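Local coordinates for guanine deaminase (Escherichia coli, PDB 6OHB), which catalyses the zinc-dependent hydrolytic deamination of guanine to xanthine and ammonia, a step of purine degradation, at residues I28-L32 and Y357-Y361; A138-V144 and R162-V168; L203-R209 and T232-H237. One frame throughout, in Å; residues are numbered along the deposited sequence.

Contact 1: residues I28-L32 and Y357-Y361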
# COMPACT_ATOMS: atom_id res chain seq x y z
N ILE A 28 -8.64 -11.28 -22.09
CA ILE A 28 -9.32 -11.49 -20.81
C ILE A 28 -10.71 -10.87 -20.83
O ILE A 28 -11.66 -11.43 -20.28
CB ILE A 28 -8.46 -10.93 -19.66
CG1 ILE A 28 -7.20 -11.77 -19.49
CG2 ILE A 28 -9.25 -10.91 -18.35
CD1 ILE A 28 -6.22 -11.20 -18.48
N ALA A 29 -10.86 -9.72 -21.49
CA ALA A 29 -12.17 -9.08 -21.57
C ALA A 29 -13.18 -9.98 -22.27
O ALA A 29 -14.36 -10.04 -21.88
CB ALA A 29 -12.06 -7.74 -22.29
N SER A 30 -12.75 -10.70 -23.30
CA SER A 30 -13.63 -11.61 -24.03
C SER A 30 -14.13 -12.76 -23.16
O SER A 30 -15.19 -13.31 -23.45
CB SER A 30 -12.91 -12.16 -25.26
OG SER A 30 -12.05 -13.23 -24.90
N ALA A 31 -13.39 -13.13 -22.12
CA ALA A 31 -13.74 -14.25 -21.26
C ALA A 31 -14.28 -13.82 -19.91
O ALA A 31 -14.50 -14.67 -19.04
CB ALA A 31 -12.52 -15.16 -21.06
N LEU A 32 -14.49 -12.52 -19.70
CA LEU A 32 -14.93 -12.02 -18.40
C LEU A 32 -16.45 -11.98 -18.37
O LEU A 32 -17.08 -11.28 -19.16
CB LEU A 32 -14.35 -10.64 -18.12
CG LEU A 32 -14.59 -10.23 -16.66
CD1 LEU A 32 -13.33 -10.43 -15.85
CD2 LEU A 32 -15.08 -8.79 -16.57
N TYR A 357 -8.85 -6.07 -15.58
CA TYR A 357 -9.14 -7.44 -16.00
C TYR A 357 -7.94 -8.35 -15.78
O TYR A 357 -8.09 -9.47 -15.28
CB TYR A 357 -9.58 -7.45 -17.46
CG TYR A 357 -10.95 -6.83 -17.67
CD1 TYR A 357 -11.77 -6.54 -16.59
CD2 TYR A 357 -11.40 -6.52 -18.94
CE1 TYR A 357 -13.01 -5.96 -16.77
CE2 TYR A 357 -12.65 -5.94 -19.13
CZ TYR A 357 -13.45 -5.67 -18.04
OH TYR A 357 -14.69 -5.09 -18.22
N GLU A 358 -6.74 -7.89 -16.13
CA GLU A 358 -5.54 -8.71 -15.95
C GLU A 358 -5.27 -8.98 -14.47
O GLU A 358 -4.91 -10.10 -14.09
CB GLU A 358 -4.33 -8.05 -16.60
CG GLU A 358 -3.11 -8.95 -16.69
CD GLU A 358 -1.92 -8.25 -17.32
OE1 GLU A 358 -2.08 -7.13 -17.85
OE2 GLU A 358 -0.81 -8.83 -17.29
N ALA A 359 -5.43 -7.95 -13.62
CA ALA A 359 -5.22 -8.13 -12.19
C ALA A 359 -6.21 -9.12 -11.60
O ALA A 359 -5.84 -10.04 -10.86
CB ALA A 359 -5.31 -6.78 -11.48
N PHE A 360 -7.50 -8.95 -11.94
CA PHE A 360 -8.51 -9.89 -11.46
C PHE A 360 -8.22 -11.30 -11.95
O PHE A 360 -8.36 -12.27 -11.20
CB PHE A 360 -9.89 -9.41 -11.90
CG PHE A 360 -11.01 -10.34 -11.50
CD1 PHE A 360 -11.53 -10.30 -10.22
CD2 PHE A 360 -11.56 -11.22 -12.42
CE1 PHE A 360 -12.57 -11.14 -9.85
CE2 PHE A 360 -12.60 -12.07 -12.05
CZ PHE A 360 -13.10 -12.03 -10.76
N TYR A 361 -7.78 -11.43 -13.20
CA TYR A 361 -7.47 -12.74 -13.76
C TYR A 361 -6.32 -13.40 -13.00
O TYR A 361 -6.42 -14.56 -12.59
CB TYR A 361 -7.12 -12.60 -15.24
CG TYR A 361 -6.71 -13.87 -15.91
CD1 TYR A 361 -7.65 -14.82 -16.29
CD2 TYR A 361 -5.37 -14.13 -16.19
CE1 TYR A 361 -7.27 -16.00 -16.92
CE2 TYR A 361 -4.98 -15.29 -16.81
CZ TYR A 361 -5.93 -16.23 -17.18
OH TYR A 361 -5.55 -17.39 -17.80
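Apolar packing of a loop turn against a helix joins residues 28-32, the end of the connection from strand 14-18 and the first residue of strand 32-35, to one turn of helix 356-363, far from the zinc site. The 28-32 segment curls tightly, Ala31 N bonding to Ile28 O at 3.0 Å, so that Ile28 and Leu32 both point at the helix. Ile28 lies deepest: its CG2 is 3.6 Å from CB of Tyr357, and its CD1 sits equally close, 3.6 Å, to CA of Glu358 and to CB of Tyr361, while CG1 covers one face of the Tyr361 ring. Tyr357, one helical turn before Tyr361, reaches out along the loop; its CD2 is 3.6 Å from CB of Ala29 and its CE1 3.5 Å from CD2 of Leu32. The other Leu32 methyl, CD1, approaches CD2 of Phe360 at 3.9 Å. The contact is therefore held by apolar packing, with 347 Å² buried between the segments, and polar ends turn to other partners: Glu358 to Trp316 and Tyr352, the Tyr361 hydroxyl to the backbone of Ile22. Helix 409-419 packs on Leu32 and Tyr357, strand 14-18 lies against Leu32 and Tyr361, and Phe360 extends the packing to strand 73-84.

Contact 2: residues A138-V144 and R162-V168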
# COMPACT_ATOMS: atom_id res chain seq x y z
N ALA A 138 -3.70 -21.61 -1.30
CA ALA A 138 -2.36 -21.06 -1.20
C ALA A 138 -1.33 -22.16 -1.41
O ALA A 138 -1.55 -23.32 -1.06
CB ALA A 138 -2.13 -20.38 0.16
N LEU A 139 -0.21 -21.77 -2.00
CA LEU A 139 0.99 -22.59 -2.06
C LEU A 139 1.91 -22.07 -0.97
O LEU A 139 2.37 -20.92 -1.03
CB LEU A 139 1.62 -22.52 -3.45
CG LEU A 139 3.05 -23.05 -3.61
CD1 LEU A 139 3.15 -24.51 -3.20
CD2 LEU A 139 3.51 -22.85 -5.05
N VAL A 140 2.15 -22.88 0.06
CA VAL A 140 2.62 -22.41 1.35
C VAL A 140 3.98 -23.03 1.64
O VAL A 140 4.13 -24.25 1.63
CB VAL A 140 1.63 -22.77 2.48
CG1 VAL A 140 2.14 -22.22 3.80
CG2 VAL A 140 0.24 -22.25 2.16
N PHE A 141 4.97 -22.17 1.92
CA PHE A 141 6.22 -22.65 2.50
C PHE A 141 5.97 -23.07 3.94
O PHE A 141 5.39 -22.32 4.73
CB PHE A 141 7.29 -21.57 2.45
CG PHE A 141 8.36 -21.83 1.43
CD1 PHE A 141 8.06 -21.83 0.08
CD2 PHE A 141 9.67 -22.06 1.81
CE1 PHE A 141 9.03 -22.06 -0.87
CE2 PHE A 141 10.66 -22.29 0.88
CZ PHE A 141 10.34 -22.28 -0.47
N GLY A 142 6.41 -24.28 4.29
CA GLY A 142 6.33 -24.74 5.65
C GLY A 142 7.56 -24.44 6.50
O GLY A 142 8.21 -23.40 6.36
N THR A 143 7.87 -25.38 7.38
CA THR A 143 9.06 -25.35 8.21
C THR A 143 10.08 -26.35 7.68
O THR A 143 9.84 -27.08 6.71
CB THR A 143 8.69 -25.73 9.65
OG1 THR A 143 7.69 -26.76 9.62
CG2 THR A 143 8.15 -24.53 10.40
N VAL A 144 11.25 -26.37 8.32
CA VAL A 144 12.13 -27.51 8.12
C VAL A 144 11.67 -28.67 9.01
O VAL A 144 11.86 -29.83 8.67
CB VAL A 144 13.59 -27.13 8.40
CG1 VAL A 144 14.52 -28.12 7.73
CG2 VAL A 144 13.86 -25.72 7.92
N ARG A 162 -8.39 -26.41 0.11
CA ARG A 162 -7.42 -26.85 -0.89
C ARG A 162 -6.16 -26.01 -0.73
O ARG A 162 -6.15 -24.82 -1.06
CB ARG A 162 -7.97 -26.74 -2.31
CG ARG A 162 -7.02 -27.35 -3.34
CD ARG A 162 -7.68 -27.58 -4.69
NE ARG A 162 -8.67 -28.65 -4.68
CZ ARG A 162 -8.39 -29.94 -4.85
NH1 ARG A 162 -7.15 -30.35 -5.04
NH2 ARG A 162 -9.37 -30.84 -4.83
N MET A 163 -5.09 -26.64 -0.26
CA MET A 163 -3.84 -25.97 0.03
C MET A 163 -2.68 -26.86 -0.40
O MET A 163 -2.70 -28.07 -0.17
CB MET A 163 -3.72 -25.64 1.52
CG MET A 163 -2.30 -25.33 1.99
SD MET A 163 -2.20 -25.04 3.76
CE MET A 163 -3.21 -23.56 3.93
N ILE A 164 -1.66 -26.25 -1.00
CA ILE A 164 -0.41 -26.92 -1.32
C ILE A 164 0.63 -26.44 -0.32
O ILE A 164 0.84 -25.23 -0.16
CB ILE A 164 0.03 -26.64 -2.76
CG1 ILE A 164 -1.16 -26.69 -3.71
CG2 ILE A 164 1.12 -27.63 -3.18
CD1 ILE A 164 -0.81 -26.34 -5.14
N ALA A 165 1.29 -27.38 0.35
CA ALA A 165 2.30 -27.06 1.34
C ALA A 165 3.34 -28.17 1.36
O ALA A 165 3.15 -29.24 0.78
CB ALA A 165 1.67 -26.85 2.72
N GLY A 166 4.45 -27.90 2.04
CA GLY A 166 5.51 -28.89 2.14
C GLY A 166 6.55 -28.45 3.14
O GLY A 166 6.63 -27.28 3.52
N LYS A 167 7.35 -29.42 3.56
CA LYS A 167 8.45 -29.17 4.49
C LYS A 167 9.63 -28.53 3.78
O LYS A 167 9.99 -28.93 2.67
CB LYS A 167 8.87 -30.47 5.16
CG LYS A 167 10.08 -30.36 6.07
CD LYS A 167 10.70 -31.72 6.30
CE LYS A 167 12.13 -31.78 5.78
NZ LYS A 167 13.02 -30.83 6.49
N VAL A 168 10.24 -27.54 4.42
CA VAL A 168 11.42 -26.89 3.86
C VAL A 168 12.60 -27.85 3.91
O VAL A 168 12.85 -28.50 4.94
CB VAL A 168 11.73 -25.59 4.62
CG1 VAL A 168 13.01 -24.97 4.09
CG2 VAL A 168 10.58 -24.61 4.51
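Val168 turns its side chain onto the 138-144 segment, its CG2 lying 3.8 Å from CD2 of the Phe141 ring and 3.2 Å from Gly142 O, while its CB meets CG2 of Val144 at 3.9 Å. This packing closes the C-terminal end of a parallel strand pair from the TIM barrel of the amidohydrolase fold, the two strands running 11° apart at 4.6 Å. Toward the N-terminal end of the strands the pairing is regular: Ile164 N donates to Ala138 O at 2.9 Å, and Val140 N to Ile164 O at 2.7 Å. Leu139 CD1 packs on Ile164 CG2 at 3.7 Å on one face of the sheet, Val140 CB on Ala165 CB at 4.1 Å on the other. Beyond, the backbones part, and only a weak bond of 3.1 Å links Gly142 N to Gly166 O before Val168 N meets Thr143 O at a very short 2.4 Å. Lys167 NZ pins the loop end, donating to Val144 O at 2.7 Å and to Val168 O at 2.8 Å, and forms a salt bridge with Asp180. The Phe141 ring lies among His82, His84 and His237, ligands of the zinc. Helix 146-158 completes the right-handed beta-alpha-beta crossover and covers Val140 and Ala165, whereas Leu139 and Ile164 face Ala205 of strand 203-208, the next in the barrel.

Contact 3: residues L203-R209 and T232-H237. With ZN (zinc ion), chain E.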
# COMPACT_ATOMS: atom_id res chain seq x y z
N LEU A 203 -2.62 -30.90 -0.84
CA LEU A 203 -1.60 -31.27 -1.81
C LEU A 203 -0.23 -30.94 -1.24
O LEU A 203 -0.08 -29.99 -0.47
CB LEU A 203 -1.81 -30.55 -3.15
CG LEU A 203 -3.17 -30.74 -3.83
CD1 LEU A 203 -3.42 -29.67 -4.89
CD2 LEU A 203 -3.26 -32.13 -4.43
N TYR A 204 0.77 -31.72 -1.63
CA TYR A 204 2.12 -31.56 -1.11
C TYR A 204 3.04 -30.98 -2.18
O TYR A 204 2.94 -31.33 -3.36
CB TYR A 204 2.69 -32.88 -0.59
CG TYR A 204 4.01 -32.70 0.14
CD1 TYR A 204 5.22 -32.64 -0.56
CD2 TYR A 204 4.05 -32.56 1.52
CE1 TYR A 204 6.41 -32.46 0.10
CE2 TYR A 204 5.24 -32.37 2.18
CZ TYR A 204 6.42 -32.32 1.47
OH TYR A 204 7.61 -32.14 2.12
N ALA A 205 3.96 -30.12 -1.75
CA ALA A 205 4.97 -29.53 -2.62
C ALA A 205 6.36 -29.85 -2.07
O ALA A 205 6.64 -29.58 -0.90
CB ALA A 205 4.80 -28.02 -2.73
N ILE A 206 7.21 -30.45 -2.91
CA ILE A 206 8.61 -30.62 -2.54
C ILE A 206 9.26 -29.25 -2.50
O ILE A 206 9.32 -28.54 -3.52
CB ILE A 206 9.33 -31.55 -3.53
CG1 ILE A 206 8.72 -32.94 -3.51
CG2 ILE A 206 10.82 -31.61 -3.19
CD1 ILE A 206 8.58 -33.55 -4.88
N THR A 207 9.74 -28.85 -1.33
CA THR A 207 10.05 -27.45 -1.05
C THR A 207 11.48 -27.32 -0.54
O THR A 207 11.72 -27.27 0.68
CB THR A 207 9.05 -26.87 -0.04
OG1 THR A 207 7.72 -27.21 -0.44
CG2 THR A 207 9.17 -25.38 0.03
N PRO A 208 12.46 -27.29 -1.44
CA PRO A 208 13.78 -26.77 -1.06
C PRO A 208 13.72 -25.25 -1.01
O PRO A 208 13.18 -24.62 -1.93
CB PRO A 208 14.70 -27.27 -2.18
CG PRO A 208 13.78 -27.45 -3.37
CD PRO A 208 12.41 -27.76 -2.84
N ARG A 209 14.26 -24.66 0.06
CA ARG A 209 14.17 -23.21 0.22
C ARG A 209 14.75 -22.50 -0.99
O ARG A 209 14.03 -21.79 -1.71
CB ARG A 209 14.87 -22.77 1.51
CG ARG A 209 14.63 -21.30 1.83
CD ARG A 209 15.29 -20.86 3.12
NE ARG A 209 14.72 -21.50 4.30
CZ ARG A 209 13.74 -20.98 5.03
NH1 ARG A 209 13.19 -19.81 4.70
NH2 ARG A 209 13.29 -21.64 6.09
N THR A 232 3.22 -34.58 -7.19
CA THR A 232 3.40 -33.56 -6.17
C THR A 232 3.85 -32.26 -6.81
O THR A 232 4.20 -32.20 -8.00
CB THR A 232 4.41 -34.00 -5.10
OG1 THR A 232 5.63 -34.40 -5.74
CG2 THR A 232 3.86 -35.13 -4.26
N TRP A 233 3.83 -31.19 -6.03
CA TRP A 233 4.30 -29.92 -6.53
C TRP A 233 5.78 -29.74 -6.20
O TRP A 233 6.34 -30.42 -5.34
CB TRP A 233 3.46 -28.78 -5.94
CG TRP A 233 2.22 -28.50 -6.75
CD1 TRP A 233 1.94 -27.38 -7.46
CD2 TRP A 233 1.11 -29.39 -6.95
NE1 TRP A 233 0.73 -27.50 -8.09
CE2 TRP A 233 0.20 -28.73 -7.80
CE3 TRP A 233 0.79 -30.68 -6.51
CZ2 TRP A 233 -1.01 -29.31 -8.20
CZ3 TRP A 233 -0.41 -31.26 -6.91
CH2 TRP A 233 -1.29 -30.57 -7.74
N VAL A 234 6.41 -28.82 -6.92
CA VAL A 234 7.75 -28.35 -6.60
C VAL A 234 7.65 -26.85 -6.37
O VAL A 234 6.96 -26.15 -7.12
CB VAL A 234 8.76 -28.66 -7.73
CG1 VAL A 234 10.11 -28.03 -7.44
CG2 VAL A 234 8.88 -30.16 -7.94
N HIS A 235 8.32 -26.36 -5.33
CA HIS A 235 8.15 -24.96 -4.92
C HIS A 235 9.47 -24.45 -4.38
O HIS A 235 9.96 -24.97 -3.37
CB HIS A 235 7.05 -24.86 -3.87
CG HIS A 235 6.70 -23.46 -3.49
ND1 HIS A 235 6.08 -23.14 -2.30
CD2 HIS A 235 6.88 -22.29 -4.15
CE1 HIS A 235 5.89 -21.83 -2.24
NE2 HIS A 235 6.37 -21.29 -3.35
N THR A 236 10.04 -23.42 -5.01
CA THR A 236 11.29 -22.88 -4.48
C THR A 236 11.45 -21.42 -4.90
O THR A 236 10.66 -20.90 -5.69
CB THR A 236 12.49 -23.73 -4.95
OG1 THR A 236 13.66 -23.34 -4.22
CG2 THR A 236 12.73 -23.55 -6.45
N HIS A 237 12.48 -20.77 -4.37
CA HIS A 237 12.81 -19.39 -4.72
C HIS A 237 13.81 -19.37 -5.88
O HIS A 237 14.64 -20.27 -6.01
CB HIS A 237 13.39 -18.63 -3.51
CG HIS A 237 12.40 -18.34 -2.41
ND1 HIS A 237 12.16 -19.21 -1.36
CD2 HIS A 237 11.65 -17.24 -2.16
CE1 HIS A 237 11.29 -18.67 -0.53
NE2 HIS A 237 10.95 -17.47 -1.00
ZN ZN E . 9.48 -16.42 -0.06
O HOH W 1 5.82 -25.20 -0.48
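The zinc site at the C-terminal mouth of the barrel receives one ligand here: NE2 of His237 binds the metal at 2.0 Å, alongside His82, His84 and Asp327. Arg209 O accepts from both N and ND1 of His237 at 3.2 Å each, consistent with a ring held so that NE2 faces the metal. Arg209 probably binds substrate, as in related enzymes, and its side chain forms a salt bridge with Glu110. Before the site the two strands pair in parallel: Trp233 N to Tyr204 O (2.8 Å), Ile206 N to Trp233 O (2.6 Å), His235 N to Ile206 O (3.0 Å). Thr207 OG1 donates to Ala205 O at 2.6 Å, and a water joins it to His235 ND1, 2.8 Å from each; His235 NE2 bonds to zinc ligand His82. At the far end Leu203 CD1 makes an off-centre CH-pi contact with Trp233, 4.1 Å from its six-membered ring centroid. Helix 216-228, linking the strands, covers Ile206 and Val234; Ala205 and His235 face Leu139 of strand 135-141.

How the contacts relate
Contacts 2 and 3 are successive parts of one parallel barrel wall. Their centres lie about 7 Å apart, and strands 164-169 and 203-208 join them edge to edge, with probable hydrogen bonds from Leu203 N to Met163 O (2.9 Å) and from Ala205 N to Ala165 O (2.8 Å). Phe141 and His235 also pack together, linking both contacts to the surroundings of the zinc. Along the chain contact 2 closes before contact 3 opens, and both fall between the two halves of contact 1. Contact 1 lies about 28 Å from either, centre to centre, across the chain's middle; it brings the N-terminal region back to a late helix, away from the catalytic centre.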